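Local coordinates for protein T-box transcription factor TBX21 (Mus musculus, PDB 5T1J) that binds specific DNA sequences through its T-box domain and switches on Th1 genes while repressing the Th2 and Th17 programmes, at residues Q29-T37 against F176-I187; G117-K125 against T132-L140. One frame throughout, in Å; residues are numbered along the deposited sequence.

Contact 1 (Q29-T37 against F176-I187). With nucleotides of chain E; nucleotides of chain F.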
loop_
_atom_site.group_PDB
_atom_site.type_symbol
_atom_site.label_atom_id
_atom_site.label_comp_id
_atom_site.label_asym_id
_atom_site.label_seq_id
_atom_site.Cartn_x
_atom_site.Cartn_y
_atom_site.Cartn_z
ATOM N N GLN A 29 28.240 7.970 -0.229
ATOM C CA GLN A 29 29.255 8.956 -0.639
ATOM C C GLN A 29 29.550 8.970 -2.126
ATOM O O GLN A 29 29.851 10.008 -2.695
ATOM C CB GLN A 29 30.547 8.662 0.111
ATOM C CG GLN A 29 30.559 9.142 1.544
ATOM C CD GLN A 29 31.526 8.328 2.364
ATOM O OE1 GLN A 29 31.933 7.242 1.936
ATOM N NE2 GLN A 29 31.923 8.844 3.535
ATOM N N HIS A 30 29.451 7.797 -2.736
ATOM C CA HIS A 30 29.765 7.583 -4.139
ATOM C C HIS A 30 28.452 7.567 -4.939
ATOM O O HIS A 30 28.370 6.897 -5.977
ATOM C CB HIS A 30 30.501 6.256 -4.311
ATOM C CG HIS A 30 31.448 5.944 -3.193
ATOM N ND1 HIS A 30 32.815 5.834 -3.364
ATOM C CD2 HIS A 30 31.210 5.694 -1.885
ATOM C CE1 HIS A 30 33.372 5.538 -2.204
ATOM N NE2 HIS A 30 32.426 5.437 -1.292
ATOM N N GLN A 31 27.440 8.272 -4.408
ATOM C CA GLN A 31 26.082 8.471 -4.979
ATOM C C GLN A 31 25.347 7.186 -5.440
ATOM O O GLN A 31 25.551 6.663 -6.535
ATOM C CB GLN A 31 26.115 9.492 -6.132
ATOM C CG GLN A 31 26.881 9.088 -7.372
ATOM C CD GLN A 31 28.337 9.429 -7.315
ATOM O OE1 GLN A 31 28.764 10.255 -6.503
ATOM N NE2 GLN A 31 29.130 8.768 -8.158
ATOM N N THR A 32 24.389 6.752 -4.630
ATOM C CA THR A 32 23.853 5.392 -4.730
ATOM C C THR A 32 23.114 5.131 -6.037
ATOM O O THR A 32 22.530 6.069 -6.618
ATOM C CB THR A 32 22.919 5.120 -3.586
ATOM O OG1 THR A 32 23.368 5.842 -2.430
ATOM C CG2 THR A 32 22.895 3.635 -3.292
ATOM N N GLU A 33 23.165 3.886 -6.528
ATOM C CA GLU A 33 22.521 3.576 -7.818
ATOM C C GLU A 33 21.743 2.269 -7.709
ATOM O O GLU A 33 22.329 1.234 -7.408
ATOM C CB GLU A 33 23.543 3.480 -8.983
ATOM C CG GLU A 33 24.369 4.766 -9.229
ATOM C CD GLU A 33 25.195 4.764 -10.535
ATOM O OE1 GLU A 33 24.998 3.813 -11.347
ATOM O OE2 GLU A 33 25.997 5.726 -10.749
ATOM N N MET A 34 20.429 2.328 -7.936
ATOM C CA MET A 34 19.589 1.133 -7.965
ATOM C C MET A 34 19.139 0.862 -9.400
ATOM O O MET A 34 18.746 1.772 -10.140
ATOM C CB MET A 34 18.384 1.268 -7.036
ATOM C CG MET A 34 18.792 1.552 -5.607
ATOM S SD MET A 34 19.681 0.182 -4.839
ATOM C CE MET A 34 19.645 0.818 -3.154
ATOM N N ILE A 35 19.298 -0.383 -9.816
ATOM C CA ILE A 35 18.969 -0.772 -11.167
ATOM C C ILE A 35 17.511 -1.172 -11.262
ATOM O O ILE A 35 17.030 -1.966 -10.479
ATOM C CB ILE A 35 19.857 -1.922 -11.635
ATOM C CG1 ILE A 35 19.419 -2.405 -13.021
ATOM C CG2 ILE A 35 19.851 -3.069 -10.578
ATOM C CD1 ILE A 35 20.370 -3.456 -13.623
ATOM N N ILE A 36 16.798 -0.600 -12.215
ATOM C CA ILE A 36 15.387 -0.843 -12.379
ATOM C C ILE A 36 15.172 -1.616 -13.672
ATOM O O ILE A 36 15.911 -1.457 -14.617
ATOM C CB ILE A 36 14.631 0.485 -12.356
ATOM C CG1 ILE A 36 15.012 1.366 -13.513
ATOM C CG2 ILE A 36 14.981 1.263 -11.122
ATOM C CD1 ILE A 36 14.132 1.243 -14.711
ATOM N N THR A 37 14.160 -2.461 -13.734
ATOM C CA THR A 37 13.980 -3.303 -14.910
ATOM C C THR A 37 12.548 -3.733 -15.088
ATOM O O THR A 37 11.851 -3.933 -14.107
ATOM C CB THR A 37 14.878 -4.546 -14.825
ATOM O OG1 THR A 37 16.144 -4.181 -15.353
ATOM C CG2 THR A 37 14.345 -5.728 -15.642
ATOM N N PHE A 176 18.846 7.631 -3.823
ATOM C CA PHE A 176 19.524 6.965 -4.923
ATOM C C PHE A 176 18.971 7.433 -6.230
ATOM O O PHE A 176 18.179 8.361 -6.316
ATOM C CB PHE A 176 19.464 5.419 -4.863
ATOM C CG PHE A 176 18.091 4.866 -4.922
ATOM C CD1 PHE A 176 17.447 4.661 -6.152
ATOM C CD2 PHE A 176 17.406 4.561 -3.757
ATOM C CE1 PHE A 176 16.138 4.162 -6.214
ATOM C CE2 PHE A 176 16.114 4.084 -3.839
ATOM C CZ PHE A 176 15.501 3.888 -5.072
ATOM N N ILE A 177 19.454 6.788 -7.268
ATOM C CA ILE A 177 19.200 7.198 -8.618
ATOM C C ILE A 177 18.709 5.967 -9.314
ATOM O O ILE A 177 19.196 4.878 -9.098
ATOM C CB ILE A 177 20.500 7.809 -9.260
ATOM C CG1 ILE A 177 20.816 9.107 -8.530
ATOM C CG2 ILE A 177 20.344 8.103 -10.763
ATOM C CD1 ILE A 177 21.843 9.976 -9.218
ATOM N N ALA A 178 17.684 6.099 -10.102
ATOM C CA ALA A 178 17.234 4.899 -10.744
ATOM C C ALA A 178 17.945 4.772 -12.042
ATOM O O ALA A 178 17.837 5.672 -12.885
ATOM C CB ALA A 178 15.710 4.918 -10.960
ATOM N N VAL A 179 18.661 3.684 -12.248
ATOM C CA VAL A 179 19.314 3.573 -13.535
ATOM C C VAL A 179 19.022 2.277 -14.205
ATOM O O VAL A 179 18.768 1.273 -13.550
ATOM C CB VAL A 179 20.815 3.743 -13.439
ATOM C CG1 VAL A 179 21.145 5.207 -13.144
ATOM C CG2 VAL A 179 21.380 2.799 -12.409
ATOM N N THR A 180 18.977 2.332 -15.529
ATOM C CA THR A 180 18.790 1.121 -16.295
ATOM C C THR A 180 20.071 0.316 -16.342
ATOM O O THR A 180 20.041 -0.878 -16.641
ATOM C CB THR A 180 18.360 1.421 -17.713
ATOM O OG1 THR A 180 17.336 2.429 -17.696
ATOM C CG2 THR A 180 17.829 0.158 -18.363
ATOM N N ALA A 181 21.190 0.970 -16.049
ATOM C CA ALA A 181 22.462 0.281 -15.997
ATOM C C ALA A 181 23.491 1.190 -15.323
ATOM O O ALA A 181 23.478 2.414 -15.522
ATOM C CB ALA A 181 22.935 -0.132 -17.406
ATOM N N TYR A 182 24.438 0.593 -14.607
ATOM C CA TYR A 182 25.286 1.369 -13.725
ATOM C C TYR A 182 26.201 2.379 -14.462
ATOM O O TYR A 182 26.633 2.160 -15.607
ATOM C CB TYR A 182 26.127 0.429 -12.867
ATOM C CG TYR A 182 25.367 -0.502 -11.923
ATOM C CD1 TYR A 182 24.741 -0.030 -10.769
ATOM C CD2 TYR A 182 25.343 -1.868 -12.153
ATOM C CE1 TYR A 182 24.055 -0.908 -9.896
ATOM C CE2 TYR A 182 24.679 -2.745 -11.301
ATOM C CZ TYR A 182 24.031 -2.267 -10.173
ATOM O OH TYR A 182 23.359 -3.172 -9.349
ATOM N N GLN A 183 26.451 3.507 -13.807
ATOM C CA GLN A 183 27.283 4.546 -14.369
ATOM C C GLN A 183 28.706 4.628 -13.760
ATOM O O GLN A 183 29.701 4.220 -14.396
ATOM C CB GLN A 183 26.529 5.861 -14.234
ATOM C CG GLN A 183 25.122 5.757 -14.775
ATOM C CD GLN A 183 25.050 5.507 -16.293
ATOM O OE1 GLN A 183 25.932 4.867 -16.904
ATOM N NE2 GLN A 183 23.951 5.973 -16.900
ATOM N N ASN A 184 28.809 5.257 -12.592
ATOM C CA ASN A 184 30.002 5.154 -11.784
ATOM C C ASN A 184 30.368 3.674 -11.642
ATOM O O ASN A 184 29.498 2.834 -11.479
ATOM C CB ASN A 184 29.808 5.833 -10.424
ATOM C CG ASN A 184 31.076 5.776 -9.547
ATOM O OD1 ASN A 184 31.776 4.744 -9.480
ATOM N ND2 ASN A 184 31.417 6.916 -8.939
ATOM N N ALA A 185 31.661 3.376 -11.710
ATOM C CA ALA A 185 32.158 2.005 -11.697
ATOM C C ALA A 185 32.607 1.533 -10.312
ATOM O O ALA A 185 32.908 0.339 -10.150
ATOM C CB ALA A 185 33.310 1.858 -12.717
ATOM N N GLU A 186 32.766 2.465 -9.360
ATOM C CA GLU A 186 33.082 2.094 -7.969
ATOM C C GLU A 186 31.864 1.450 -7.364
ATOM O O GLU A 186 31.979 0.519 -6.555
ATOM C CB GLU A 186 33.562 3.282 -7.121
ATOM C CG GLU A 186 32.518 4.347 -6.761
ATOM C CD GLU A 186 33.156 5.664 -6.282
ATOM O OE1 GLU A 186 34.271 5.636 -5.669
ATOM O OE2 GLU A 186 32.557 6.736 -6.559
ATOM N N ILE A 187 30.683 1.955 -7.741
ATOM C CA ILE A 187 29.447 1.417 -7.179
ATOM C C ILE A 187 29.222 0.038 -7.745
ATOM O O ILE A 187 29.114 -0.898 -6.964
ATOM C CB ILE A 187 28.261 2.326 -7.431
ATOM C CG1 ILE A 187 28.085 3.205 -6.197
ATOM C CG2 ILE A 187 27.060 1.541 -7.655
ATOM C CD1 ILE A 187 26.878 4.047 -6.219
ATOM P P DT E 4 16.515 4.640 -19.869
ATOM O OP1 DT E 4 15.241 5.297 -19.505
ATOM O OP2 DT E 4 17.562 4.543 -18.830
ATOM O "O5'" DT E 4 16.234 3.166 -20.484
ATOM C "C5'" DT E 4 15.438 3.008 -21.622
ATOM C "C4'" DT E 4 15.618 1.631 -22.249
ATOM O "O4'" DT E 4 16.955 1.465 -22.705
ATOM C "C3'" DT E 4 15.338 0.425 -21.337
ATOM O "O3'" DT E 4 14.048 -0.143 -21.718
ATOM C "C2'" DT E 4 16.520 -0.541 -21.583
ATOM C "C1'" DT E 4 17.230 0.090 -22.781
ATOM N N1 DT E 4 18.777 -0.096 -22.820
ATOM C C2 DT E 4 19.339 -0.938 -23.766
ATOM O O2 DT E 4 18.677 -1.580 -24.565
ATOM N N3 DT E 4 20.716 -1.010 -23.737
ATOM C C4 DT E 4 21.580 -0.332 -22.877
ATOM O O4 DT E 4 22.813 -0.464 -22.926
ATOM C C5 DT E 4 20.925 0.545 -21.915
ATOM C C7 DT E 4 21.744 1.343 -20.934
ATOM C C6 DT E 4 19.577 0.622 -21.940
ATOM P P DG F 17 24.128 -6.251 -9.809
ATOM O OP1 DG F 17 24.443 -5.194 -8.834
ATOM O OP2 DG F 17 22.894 -6.119 -10.590
ATOM O "O5'" DG F 17 25.226 -6.385 -10.969
ATOM C "C5'" DG F 17 26.560 -6.708 -10.676
ATOM C "C4'" DG F 17 27.259 -7.239 -11.917
ATOM O "O4'" DG F 17 26.560 -8.368 -12.479
ATOM C "C3'" DG F 17 27.464 -6.224 -13.054
ATOM O "O3'" DG F 17 28.877 -6.226 -13.404
ATOM C "C2'" DG F 17 26.576 -6.732 -14.193
ATOM C "C1'" DG F 17 26.432 -8.218 -13.878
ATOM N N9 DG F 17 25.166 -8.803 -14.296
ATOM C C8 DG F 17 23.913 -8.459 -13.845
ATOM N N7 DG F 17 22.955 -9.163 -14.373
ATOM C C5 DG F 17 23.609 -10.033 -15.236
ATOM C C6 DG F 17 23.082 -11.026 -16.090
ATOM O O6 DG F 17 21.903 -11.341 -16.248
ATOM N N1 DG F 17 24.080 -11.690 -16.799
ATOM C C2 DG F 17 25.426 -11.417 -16.697
ATOM N N2 DG F 17 26.239 -12.162 -17.462
ATOM N N3 DG F 17 25.938 -10.479 -15.901
ATOM C C4 DG F 17 24.973 -9.829 -15.201
#
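Met34 lies between Ile177 and Val179 in a parallel pairing of strands 33-35 and 176-179, its N bonding to Ile177 O at 3.1 Å and its O receiving Val179 N at 2.8 Å; Ile36 N to Val179 O continues the pattern. On the face shared with Ala178, Met34 lays CG over one face of the Phe176 ring, 3.5 Å from the centroid, a CH-pi contact, with SD farther off above it. On the Ile35 and Val179 face, Glu33 reaches to the turn after the strand. Its CG lies anti to the carbonyl carbon (chi1 -59°) and the extended chain brings OE1 within 2.9 Å of Gln183 N; this nearly straight bond uses the syn lone pair, and OE2 takes a weak bond from Asn184 N. The turn carries Tyr182, whose ring sets its edge against Glu33 O and whose OH points at OP1 of DG17 of chain F, modelled too close to trust the length. At the helix end, His30 ND1 donates in its ring plane to Glu186 OE1 at 2.7 Å, meeting the carboxylate from above. Strand, DNA-contacting turn and helix 185-194 belong to the T-box domain, of the p53-like clan; Tyr182 is essential for interaction with RUNX1.

Contact 2 (G117-K125 against T132-L140). With nucleotides of chain E; nucleotides of chain F.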
loop_
_atom_site.group_PDB
_atom_site.type_symbol
_atom_site.label_atom_id
_atom_site.label_comp_id
_atom_site.label_asym_id
_atom_site.label_seq_id
_atom_site.Cartn_x
_atom_site.Cartn_y
_atom_site.Cartn_z
ATOM N N GLY A 117 14.040 -7.029 1.930
ATOM C CA GLY A 117 14.949 -7.646 0.974
ATOM C C GLY A 117 14.397 -8.129 -0.364
ATOM O O GLY A 117 15.167 -8.496 -1.267
ATOM N N LYS A 118 13.075 -8.125 -0.530
ATOM C CA LYS A 118 12.533 -8.572 -1.814
ATOM C C LYS A 118 11.810 -7.483 -2.606
ATOM O O LYS A 118 11.371 -7.740 -3.751
ATOM C CB LYS A 118 11.614 -9.773 -1.619
ATOM C CG LYS A 118 11.994 -10.581 -0.423
ATOM C CD LYS A 118 11.768 -12.064 -0.669
ATOM C CE LYS A 118 12.892 -12.832 0.033
ATOM N NZ LYS A 118 13.075 -14.240 -0.392
ATOM N N LEU A 119 11.698 -6.293 -2.005
ATOM C CA LEU A 119 11.087 -5.153 -2.651
ATOM C C LEU A 119 11.647 -5.099 -4.030
ATOM O O LEU A 119 12.832 -4.972 -4.136
ATOM C CB LEU A 119 11.398 -3.893 -1.864
ATOM C CG LEU A 119 10.495 -2.696 -2.086
ATOM C CD1 LEU A 119 10.724 -1.627 -1.023
ATOM C CD2 LEU A 119 10.674 -2.162 -3.478
ATOM N N LYS A 120 10.864 -5.207 -5.093
ATOM C CA LYS A 120 11.499 -5.090 -6.409
ATOM C C LYS A 120 11.222 -3.710 -6.996
ATOM O O LYS A 120 10.153 -3.110 -6.686
ATOM C CB LYS A 120 11.021 -6.133 -7.421
ATOM C CG LYS A 120 10.944 -7.538 -6.967
ATOM C CD LYS A 120 12.237 -8.203 -6.812
ATOM C CE LYS A 120 12.105 -9.650 -7.220
ATOM N NZ LYS A 120 11.786 -9.729 -8.684
ATOM N N LEU A 121 12.136 -3.247 -7.880
ATOM C CA LEU A 121 11.961 -1.965 -8.597
ATOM C C LEU A 121 11.938 -2.177 -10.112
ATOM O O LEU A 121 12.497 -3.163 -10.609
ATOM C CB LEU A 121 13.041 -0.982 -8.209
ATOM C CG LEU A 121 13.287 -0.876 -6.697
ATOM C CD1 LEU A 121 14.753 -1.054 -6.493
ATOM C CD2 LEU A 121 12.849 0.432 -6.097
ATOM N N THR A 122 11.223 -1.291 -10.818
ATOM C CA THR A 122 10.919 -1.449 -12.254
ATOM C C THR A 122 10.554 -0.156 -13.014
ATOM O O THR A 122 10.628 0.953 -12.452
ATOM C CB THR A 122 9.726 -2.449 -12.471
ATOM O OG1 THR A 122 9.754 -2.949 -13.817
ATOM C CG2 THR A 122 8.376 -1.789 -12.216
ATOM N N ASN A 123 10.173 -0.315 -14.295
ATOM C CA ASN A 123 9.766 0.806 -15.157
ATOM C C ASN A 123 8.415 0.661 -15.918
ATOM O O ASN A 123 8.163 1.420 -16.855
ATOM C CB ASN A 123 10.892 1.078 -16.152
ATOM C CG ASN A 123 11.145 -0.089 -17.095
ATOM O OD1 ASN A 123 10.266 -0.921 -17.339
ATOM N ND2 ASN A 123 12.367 -0.178 -17.595
ATOM N N ASN A 124 7.556 -0.293 -15.535
ATOM C CA ASN A 124 6.224 -0.436 -16.165
ATOM C C ASN A 124 5.049 0.126 -15.353
ATOM O O ASN A 124 4.493 -0.570 -14.500
ATOM C CB ASN A 124 5.910 -1.910 -16.473
ATOM C CG ASN A 124 6.703 -2.452 -17.648
ATOM O OD1 ASN A 124 7.327 -3.513 -17.562
ATOM N ND2 ASN A 124 6.663 -1.734 -18.766
ATOM N N LYS A 125 4.649 1.365 -15.658
ATOM C CA LYS A 125 3.539 2.048 -14.972
ATOM C C LYS A 125 2.199 1.441 -15.436
ATOM O O LYS A 125 1.131 1.749 -14.894
ATOM C CB LYS A 125 3.615 3.578 -15.240
ATOM C CG LYS A 125 2.648 4.543 -14.453
ATOM C CD LYS A 125 3.100 6.034 -14.632
ATOM C CE LYS A 125 2.227 7.069 -13.911
ATOM N NZ LYS A 125 0.964 7.275 -14.605
ATOM N N THR A 132 1.459 -7.457 -8.639
ATOM C CA THR A 132 2.919 -7.190 -8.555
ATOM C C THR A 132 3.387 -6.752 -7.157
ATOM O O THR A 132 4.171 -7.443 -6.518
ATOM C CB THR A 132 3.402 -6.105 -9.578
ATOM O OG1 THR A 132 2.784 -4.835 -9.297
ATOM C CG2 THR A 132 3.063 -6.518 -10.994
ATOM N N GLN A 133 2.912 -5.583 -6.721
ATOM C CA GLN A 133 3.339 -4.913 -5.485
ATOM C C GLN A 133 4.843 -4.625 -5.541
ATOM O O GLN A 133 5.634 -4.990 -4.647
ATOM C CB GLN A 133 2.962 -5.718 -4.225
ATOM C CG GLN A 133 3.249 -5.001 -2.860
ATOM C CD GLN A 133 2.857 -5.823 -1.615
ATOM O OE1 GLN A 133 1.926 -6.636 -1.662
ATOM N NE2 GLN A 133 3.610 -5.647 -0.515
ATOM N N MET A 134 5.235 -3.891 -6.576
ATOM C CA MET A 134 6.634 -3.538 -6.704
ATOM C C MET A 134 6.684 -2.112 -7.196
ATOM O O MET A 134 5.847 -1.687 -7.992
ATOM C CB MET A 134 7.371 -4.541 -7.619
ATOM C CG MET A 134 6.891 -4.652 -9.055
ATOM S SD MET A 134 7.620 -6.127 -9.824
ATOM C CE MET A 134 6.971 -6.047 -11.494
ATOM N N ILE A 135 7.641 -1.354 -6.675
ATOM C CA ILE A 135 7.703 0.061 -6.976
ATOM C C ILE A 135 8.124 0.253 -8.401
ATOM O O ILE A 135 9.063 -0.376 -8.885
ATOM C CB ILE A 135 8.654 0.786 -6.057
ATOM C CG1 ILE A 135 8.468 0.248 -4.648
ATOM C CG2 ILE A 135 8.343 2.236 -6.097
ATOM C CD1 ILE A 135 8.922 1.161 -3.587
ATOM N N VAL A 136 7.423 1.141 -9.074
ATOM C CA VAL A 136 7.721 1.373 -10.458
ATOM C C VAL A 136 8.297 2.794 -10.483
ATOM O O VAL A 136 7.679 3.765 -10.031
ATOM C CB VAL A 136 6.473 1.173 -11.349
ATOM C CG1 VAL A 136 5.424 2.120 -10.958
ATOM C CG2 VAL A 136 6.805 1.367 -12.798
ATOM N N LEU A 137 9.544 2.875 -10.929
ATOM C CA LEU A 137 10.297 4.117 -10.875
ATOM C C LEU A 137 10.726 4.631 -12.223
ATOM O O LEU A 137 10.761 3.900 -13.186
ATOM C CB LEU A 137 11.516 3.952 -9.968
ATOM C CG LEU A 137 11.170 3.727 -8.493
ATOM C CD1 LEU A 137 12.344 3.418 -7.635
ATOM C CD2 LEU A 137 10.524 5.006 -7.995
ATOM N N GLN A 138 10.995 5.922 -12.303
ATOM C CA GLN A 138 11.481 6.510 -13.536
ATOM C C GLN A 138 12.996 6.465 -13.569
ATOM O O GLN A 138 13.688 6.853 -12.600
ATOM C CB GLN A 138 10.971 7.954 -13.666
ATOM C CG GLN A 138 9.526 8.168 -14.003
ATOM C CD GLN A 138 9.249 9.677 -14.032
ATOM O OE1 GLN A 138 10.157 10.537 -13.756
ATOM N NE2 GLN A 138 8.071 10.013 -14.584
ATOM N N SER A 139 13.491 6.015 -14.716
ATOM C CA SER A 139 14.904 5.961 -14.951
ATOM C C SER A 139 15.487 7.349 -14.787
ATOM O O SER A 139 14.877 8.362 -15.166
ATOM C CB SER A 139 15.184 5.416 -16.332
ATOM O OG SER A 139 16.540 5.623 -16.635
ATOM N N LEU A 140 16.663 7.378 -14.194
ATOM C CA LEU A 140 17.464 8.595 -14.136
ATOM C C LEU A 140 16.740 9.702 -13.362
ATOM O O LEU A 140 16.561 10.810 -13.875
ATOM C CB LEU A 140 17.854 9.089 -15.546
ATOM C CG LEU A 140 18.590 8.075 -16.426
ATOM C CD1 LEU A 140 18.612 8.510 -17.897
ATOM C CD2 LEU A 140 19.991 7.806 -15.903
ATOM P P DT E 4 16.515 4.640 -19.869
ATOM O OP1 DT E 4 15.241 5.297 -19.505
ATOM O OP2 DT E 4 17.562 4.543 -18.830
ATOM O "O5'" DT E 4 16.234 3.166 -20.484
ATOM C "C5'" DT E 4 15.438 3.008 -21.622
ATOM C "C4'" DT E 4 15.618 1.631 -22.249
ATOM O "O4'" DT E 4 16.955 1.465 -22.705
ATOM C "C3'" DT E 4 15.338 0.425 -21.337
ATOM O "O3'" DT E 4 14.048 -0.143 -21.718
ATOM C "C2'" DT E 4 16.520 -0.541 -21.583
ATOM C "C1'" DT E 4 17.230 0.090 -22.781
ATOM N N1 DT E 4 18.777 -0.096 -22.820
ATOM C C2 DT E 4 19.339 -0.938 -23.766
ATOM O O2 DT E 4 18.677 -1.580 -24.565
ATOM N N3 DT E 4 20.716 -1.010 -23.737
ATOM C C4 DT E 4 21.580 -0.332 -22.877
ATOM O O4 DT E 4 22.813 -0.464 -22.926
ATOM C C5 DT E 4 20.925 0.545 -21.915
ATOM C C7 DT E 4 21.744 1.343 -20.934
ATOM C C6 DT E 4 19.577 0.622 -21.940
ATOM P P DT E 5 13.354 -1.300 -20.872
ATOM O OP1 DT E 5 11.906 -1.124 -21.069
ATOM O OP2 DT E 5 13.900 -1.224 -19.497
ATOM O "O5'" DT E 5 13.893 -2.650 -21.562
ATOM C "C5'" DT E 5 13.518 -2.960 -22.878
ATOM C "C4'" DT E 5 14.506 -3.905 -23.548
ATOM O "O4'" DT E 5 15.865 -3.449 -23.323
ATOM C "C3'" DT E 5 14.495 -5.354 -23.048
ATOM O "O3'" DT E 5 13.925 -6.220 -24.013
ATOM C "C2'" DT E 5 15.978 -5.697 -22.815
ATOM C "C1'" DT E 5 16.696 -4.554 -23.498
ATOM N N1 DT E 5 18.007 -4.270 -22.916
ATOM C C2 DT E 5 19.133 -4.667 -23.607
ATOM O O2 DT E 5 19.087 -5.209 -24.702
ATOM N N3 DT E 5 20.318 -4.378 -22.991
ATOM C C4 DT E 5 20.485 -3.769 -21.769
ATOM O O4 DT E 5 21.595 -3.560 -21.303
ATOM C C5 DT E 5 19.264 -3.396 -21.076
ATOM C C7 DT E 5 19.331 -2.729 -19.726
ATOM C C6 DT E 5 18.093 -3.672 -21.675
ATOM P P DG F 15 14.114 -12.984 -8.224
ATOM O OP1 DG F 15 13.358 -12.460 -7.068
ATOM O OP2 DG F 15 13.680 -12.702 -9.616
ATOM O "O5'" DG F 15 15.573 -12.424 -7.929
ATOM C "C5'" DG F 15 16.133 -12.668 -6.662
ATOM C "C4'" DG F 15 17.619 -12.621 -6.746
ATOM O "O4'" DG F 15 18.063 -13.699 -7.568
ATOM C "C3'" DG F 15 18.166 -11.356 -7.356
ATOM O "O3'" DG F 15 19.294 -10.935 -6.613
ATOM C "C2'" DG F 15 18.540 -11.809 -8.765
ATOM C "C1'" DG F 15 18.975 -13.224 -8.493
ATOM N N9 DG F 15 18.844 -14.124 -9.608
ATOM C C8 DG F 15 17.674 -14.558 -10.155
ATOM N N7 DG F 15 17.836 -15.386 -11.140
ATOM C C5 DG F 15 19.207 -15.486 -11.273
ATOM C C6 DG F 15 19.967 -16.232 -12.190
ATOM O O6 DG F 15 19.544 -16.979 -13.092
ATOM N N1 DG F 15 21.345 -16.045 -11.990
ATOM C C2 DG F 15 21.891 -15.237 -11.009
ATOM N N2 DG F 15 23.227 -15.186 -10.947
ATOM N N3 DG F 15 21.175 -14.530 -10.147
ATOM C C4 DG F 15 19.848 -14.707 -10.335
#
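Thr122 and Val136 meet by their methyl groups, CG2 to CG2 at 3.6 Å, on one face of a short parallel strand pair. The threonine methyl sits between its own backbone N and carbonyl carbon, which turns OG1 (chi1 -160°) anti to the backbone N and directs it to Lys38 O and, probably, to Thr37 O. Val136 CG2 lies against the backbone after strand 120-122, 3.3 Å from Asn124 N. Across the sheet the apolar face is built from leucines and an isoleucine: Leu121 CD2 touches Leu137 CD1 at 3.4 Å, the two side chains crossing at a slant, and Leu119 reaches with CD2 to Ile135 CG1 at 3.5 Å. Val66 of strand 59-70 packs on Ile135 and Leu137, joining this small sheet to the larger one of the T-box domain, a member of the p53-like beta-sandwich families that bind DNA through loops at the sandwich's end. The loops after both strands reach the DNA. Asn123 swings its CG between N and carbonyl carbon (chi1 64°), and Asn123 ND2 donates to OP2 of DT5 of chain E at 2.7 Å. Beyond the second strand, Ser139 OG bonds OP2 of DT4 of the same chain. At the opposite end Lys120, whose CB lies 4.0 Å from Met134 CB, carries NZ to 3.5 Å from DG15 OP1 of chain F. Backbone bonding is uneven: Leu137 N to Thr122 O is well directed (161° at the hydrogen), whereas Ile135 N to Lys120 O and Thr122 N to Ile135 O are weak.

Overall arrangement
Contact 2 is nested along the chain inside the long loop that contact 1 closes, and their centres lie 14 Å apart. They belong to different sheets: contact 1 pairs strand 33-35 with 176-179 in the six-stranded mixed sheet, contact 2 pairs 120-122 with 135-136 in the three-stranded one. A flanking loop of each touches a strand of the other: Thr37 O probably accepts a hydrogen bond from Thr122 OG1, and Leu140 N probably bonds to Ala178 O. Both also reach the DNA: Ser139 bonds to OP2 of DT4 of chain E, Thr180 OG1 lies against the same oxygen, its exact distance doubtful, and Tyr182 and Lys120 approach different phosphates of chain F. Residues distant in sequence thereby share one DNA-binding surface.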